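Local coordinates for putative periplasmic protein ydgH (Salmonella enterica subsp. enterica serovar Typhimurium, PDB 4EVU) that is of unknown function but is a putative periplasmic protein of the DUF1471 (YdgH/BhsA/McbA-like) family, of which this is the C-terminal domain, at residues V18-T26 with Q38-A48. Sequence-based numbering, arbitrary orientation. Where two conformers were deposited one is given.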
loop_
_atom_site.group_PDB
_atom_site.type_symbol
_atom_site.label_atom_id
_atom_site.label_comp_id
_atom_site.label_asym_id
_atom_site.label_seq_id
_atom_site.Cartn_x
_atom_site.Cartn_y
_atom_site.Cartn_z
ATOM N N VAL B 18 -13.758 3.099 16.989
ATOM C CA VAL B 18 -12.794 3.232 18.061
ATOM C C VAL B 18 -11.909 1.978 18.075
ATOM O O VAL B 18 -12.390 0.877 18.338
ATOM C CB VAL B 18 -13.466 3.430 19.422
ATOM C CG1 VAL B 18 -12.425 3.597 20.470
ATOM C CG2 VAL B 18 -14.445 4.599 19.404
ATOM N N PRO B 19 -10.576 2.113 17.805
ATOM C CA PRO B 19 -9.713 0.951 17.769
ATOM C C PRO B 19 -9.384 0.474 19.167
ATOM O O PRO B 19 -9.439 1.249 20.114
ATOM C CB PRO B 19 -8.481 1.451 17.016
ATOM C CG PRO B 19 -8.439 2.899 17.323
ATOM C CD PRO B 19 -9.872 3.333 17.416
ATOM N N PHE B 20 -8.972 -0.774 19.263
ATOM C CA PHE B 20 -8.581 -1.373 20.534
ATOM C C PHE B 20 -7.100 -1.643 20.703
ATOM O O PHE B 20 -6.643 -1.941 21.805
ATOM C CB PHE B 20 -9.371 -2.681 20.807
ATOM C CG PHE B 20 -8.950 -3.844 19.931
ATOM C CD1 PHE B 20 -8.003 -4.755 20.372
ATOM C CD2 PHE B 20 -9.495 -4.037 18.683
ATOM C CE1 PHE B 20 -7.607 -5.848 19.569
ATOM C CE2 PHE B 20 -9.089 -5.108 17.885
ATOM C CZ PHE B 20 -8.156 -5.994 18.319
ATOM N N ASP B 21 -6.370 -1.546 19.614
ATOM C CA ASP B 21 -4.942 -1.861 19.598
ATOM C C ASP B 21 -4.388 -1.411 18.238
ATOM O O ASP B 21 -5.145 -0.930 17.403
ATOM C CB ASP B 21 -4.691 -3.369 19.795
ATOM C CG ASP B 21 -3.288 -3.702 20.348
ATOM O OD1 ASP B 21 -2.425 -2.827 20.465
ATOM O OD2 ASP B 21 -3.092 -4.871 20.740
ATOM N N SER B 22 -3.086 -1.564 18.033
ATOM C CA SER B 22 -2.516 -1.378 16.715
ATOM C C SER B 22 -1.391 -2.388 16.485
ATOM O O SER B 22 -0.962 -3.068 17.405
ATOM C CB SER B 22 -2.037 0.076 16.527
ATOM O OG SER B 22 -1.061 0.404 17.483
ATOM N N VAL B 23 -0.972 -2.502 15.232
ATOM C CA VAL B 23 0.189 -3.305 14.867
ATOM C C VAL B 23 1.174 -2.323 14.191
ATOM O O VAL B 23 0.777 -1.394 13.485
ATOM C CB VAL B 23 -0.134 -4.445 13.881
ATOM C CG1 VAL B 23 -1.050 -5.429 14.486
ATOM C CG2 VAL B 23 -0.726 -3.941 12.647
ATOM N N LYS B 24 2.458 -2.548 14.451
ATOM C CA LYS B 24 3.524 -1.716 13.887
ATOM C C LYS B 24 4.720 -2.601 13.666
ATOM O O LYS B 24 5.187 -3.253 14.570
ATOM C CB LYS B 24 3.847 -0.593 14.854
ATOM C CG LYS B 24 4.646 0.512 14.233
ATOM C CD LYS B 24 6.137 0.311 14.443
ATOM C CE LYS B 24 6.931 1.332 13.615
ATOM N NZ LYS B 24 8.396 1.157 13.868
ATOM N N PHE B 25 5.212 -2.625 12.442
ATOM C CA PHE B 25 6.284 -3.523 12.084
ATOM C C PHE B 25 6.976 -3.077 10.801
ATOM O O PHE B 25 6.475 -2.231 10.085
ATOM C CB PHE B 25 5.754 -4.951 11.902
ATOM C CG PHE B 25 4.813 -5.122 10.737
ATOM C CD1 PHE B 25 5.251 -5.669 9.533
ATOM C CD2 PHE B 25 3.499 -4.728 10.849
ATOM C CE1 PHE B 25 4.389 -5.811 8.468
ATOM C CE2 PHE B 25 2.626 -4.838 9.793
ATOM C CZ PHE B 25 3.047 -5.405 8.602
ATOM N N THR B 26 8.134 -3.685 10.548
ATOM C CA THR B 26 8.896 -3.475 9.319
ATOM C C THR B 26 9.108 -4.813 8.658
ATOM O O THR B 26 9.405 -5.789 9.348
ATOM C CB THR B 26 10.253 -2.883 9.661
ATOM O OG1 THR B 26 10.082 -1.618 10.297
ATOM C CG2 THR B 26 11.093 -2.694 8.451
ATOM N N GLN B 38 0.151 -9.159 5.095
ATOM C CA GLN B 38 0.921 -9.179 6.333
ATOM C C GLN B 38 0.212 -8.404 7.428
ATOM O O GLN B 38 0.165 -8.862 8.562
ATOM C CB GLN B 38 2.344 -8.636 6.139
ATOM C CG GLN B 38 3.203 -9.514 5.205
ATOM C CD GLN B 38 3.430 -10.909 5.745
ATOM O OE1 GLN B 38 3.585 -11.091 6.942
ATOM N NE2 GLN B 38 3.423 -11.899 4.866
ATOM N N VAL B 39 -0.339 -7.244 7.101
ATOM C CA VAL B 39 -1.098 -6.478 8.087
ATOM C C VAL B 39 -2.343 -7.256 8.550
ATOM O O VAL B 39 -2.595 -7.397 9.746
ATOM C CB VAL B 39 -1.481 -5.092 7.548
ATOM C CG1 VAL B 39 -2.308 -4.330 8.578
ATOM C CG2 VAL B 39 -0.215 -4.271 7.182
ATOM N N ALA B 40 -3.076 -7.830 7.602
ATOM C CA ALA B 40 -4.308 -8.588 7.911
ATOM C C ALA B 40 -3.991 -9.767 8.831
ATOM O O ALA B 40 -4.757 -10.062 9.738
ATOM C CB ALA B 40 -4.974 -9.061 6.622
ATOM N N LYS B 41 -2.886 -10.466 8.561
ATOM C CA LYS B 41 -2.457 -11.617 9.375
ATOM C C LYS B 41 -2.187 -11.180 10.822
ATOM O O LYS B 41 -2.620 -11.846 11.782
ATOM C CB LYS B 41 -1.226 -12.336 8.763
ATOM C CG LYS B 41 -0.652 -13.454 9.636
ATOM C CD LYS B 41 0.631 -14.036 9.073
ATOM C CE LYS B 41 0.399 -14.643 7.728
ATOM N NZ LYS B 41 1.594 -15.368 7.268
ATOM N N ARG B 42 -1.502 -10.070 10.993
ATOM C CA ARG B 42 -1.184 -9.582 12.322
ATOM C C ARG B 42 -2.427 -9.089 13.033
ATOM O O ARG B 42 -2.556 -9.241 14.256
ATOM C CB ARG B 42 -0.127 -8.492 12.248
ATOM C CG ARG B 42 1.278 -9.041 11.913
ATOM C CD ARG B 42 2.202 -7.975 11.399
ATOM N NE ARG B 42 3.561 -8.408 11.069
ATOM C CZ ARG B 42 4.612 -8.325 11.882
ATOM N NH1 ARG B 42 4.482 -7.928 13.151
ATOM N NH2 ARG B 42 5.804 -8.704 11.434
ATOM N N ALA B 43 -3.335 -8.511 12.270
ATOM C CA ALA B 43 -4.616 -8.079 12.809
ATOM C C ALA B 43 -5.408 -9.288 13.305
ATOM O O ALA B 43 -6.000 -9.287 14.385
ATOM C CB ALA B 43 -5.417 -7.302 11.719
ATOM N N ALA B 44 -5.464 -10.307 12.466
ATOM C CA ALA B 44 -6.197 -11.529 12.839
ATOM C C ALA B 44 -5.602 -12.123 14.110
ATOM O O ALA B 44 -6.334 -12.651 14.925
ATOM C CB ALA B 44 -6.182 -12.560 11.716
ATOM N N LYS B 45 -4.285 -12.141 14.239
ATOM C CA LYS B 45 -3.666 -12.762 15.421
ATOM C C LYS B 45 -4.091 -12.038 16.716
ATOM O O LYS B 45 -4.126 -12.641 17.780
ATOM C CB LYS B 45 -2.125 -12.787 15.327
ATOM C CG LYS B 45 -1.537 -13.753 14.320
ATOM C CD LYS B 45 -0.012 -13.717 14.276
ATOM C CE LYS B 45 0.525 -14.862 13.444
ATOM N NZ LYS B 45 2.004 -14.784 13.288
ATOM N N LYS B 46 -4.363 -10.736 16.615
ATOM C CA LYS B 46 -4.782 -9.920 17.782
ATOM C C LYS B 46 -6.292 -9.849 17.974
ATOM O O LYS B 46 -6.787 -9.135 18.865
ATOM C CB LYS B 46 -4.183 -8.511 17.714
ATOM C CG LYS B 46 -2.672 -8.528 17.861
ATOM C CD LYS B 46 -2.051 -7.162 17.724
ATOM C CE LYS B 46 -0.650 -7.083 18.305
ATOM N NZ LYS B 46 -0.732 -6.561 19.704
ATOM N N GLY B 47 -7.044 -10.599 17.188
ATOM C CA GLY B 47 -8.486 -10.611 17.334
ATOM C C GLY B 47 -9.291 -9.551 16.640
ATOM O O GLY B 47 -10.457 -9.328 16.993
ATOM N N ALA B 48 -8.702 -8.870 15.658
ATOM C CA ALA B 48 -9.385 -7.762 15.008
ATOM C C ALA B 48 -10.172 -8.319 13.842
ATOM O O ALA B 48 -9.760 -9.317 13.230
ATOM C CB ALA B 48 -8.373 -6.733 14.485
#
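R42 lays its guanidinium flat on one face of the F25 ring, the two planes 5° apart. Its CZ lies 3.8 Å from the F25 ring centroid, a cation-pi contact, and its CD adds a CH-pi contact 3.7 Å from that centroid. An arm extended from CG to NE carries the group along the face from CE2 toward CB, and a near-right-angle turn at chi4 (-95°) lays it flat. At the ring edge, in plane, V39 CG2 meets F25 CZ at 3.7 Å. Two residues back on the same face of the strand, V23 CG1 fits between R42 CB and K46 CD, 3.9 and 3.8 Å away. K46 then bends at its last torsion, and its NZ forms a salt bridge with D21 OD2 (3.1 Å), arriving from above the carboxylate plane. At the far end, A48 CB touches F20 CE2 at 3.8 Å, where a Schellman motif with G47 at positive phi closes the helix. Within the sheet, V23 and F25 hydrogen-bond through their backbones to A68 and I66 of neighbouring strand 63-71; V39 also packs on Y51. Helix 32-45 thus packs on the sheet at edge strand 21-28, running roughly antiparallel to it, the alpha-on-beta-sheet packing of this YdgH/BhsA/McbA-like domain.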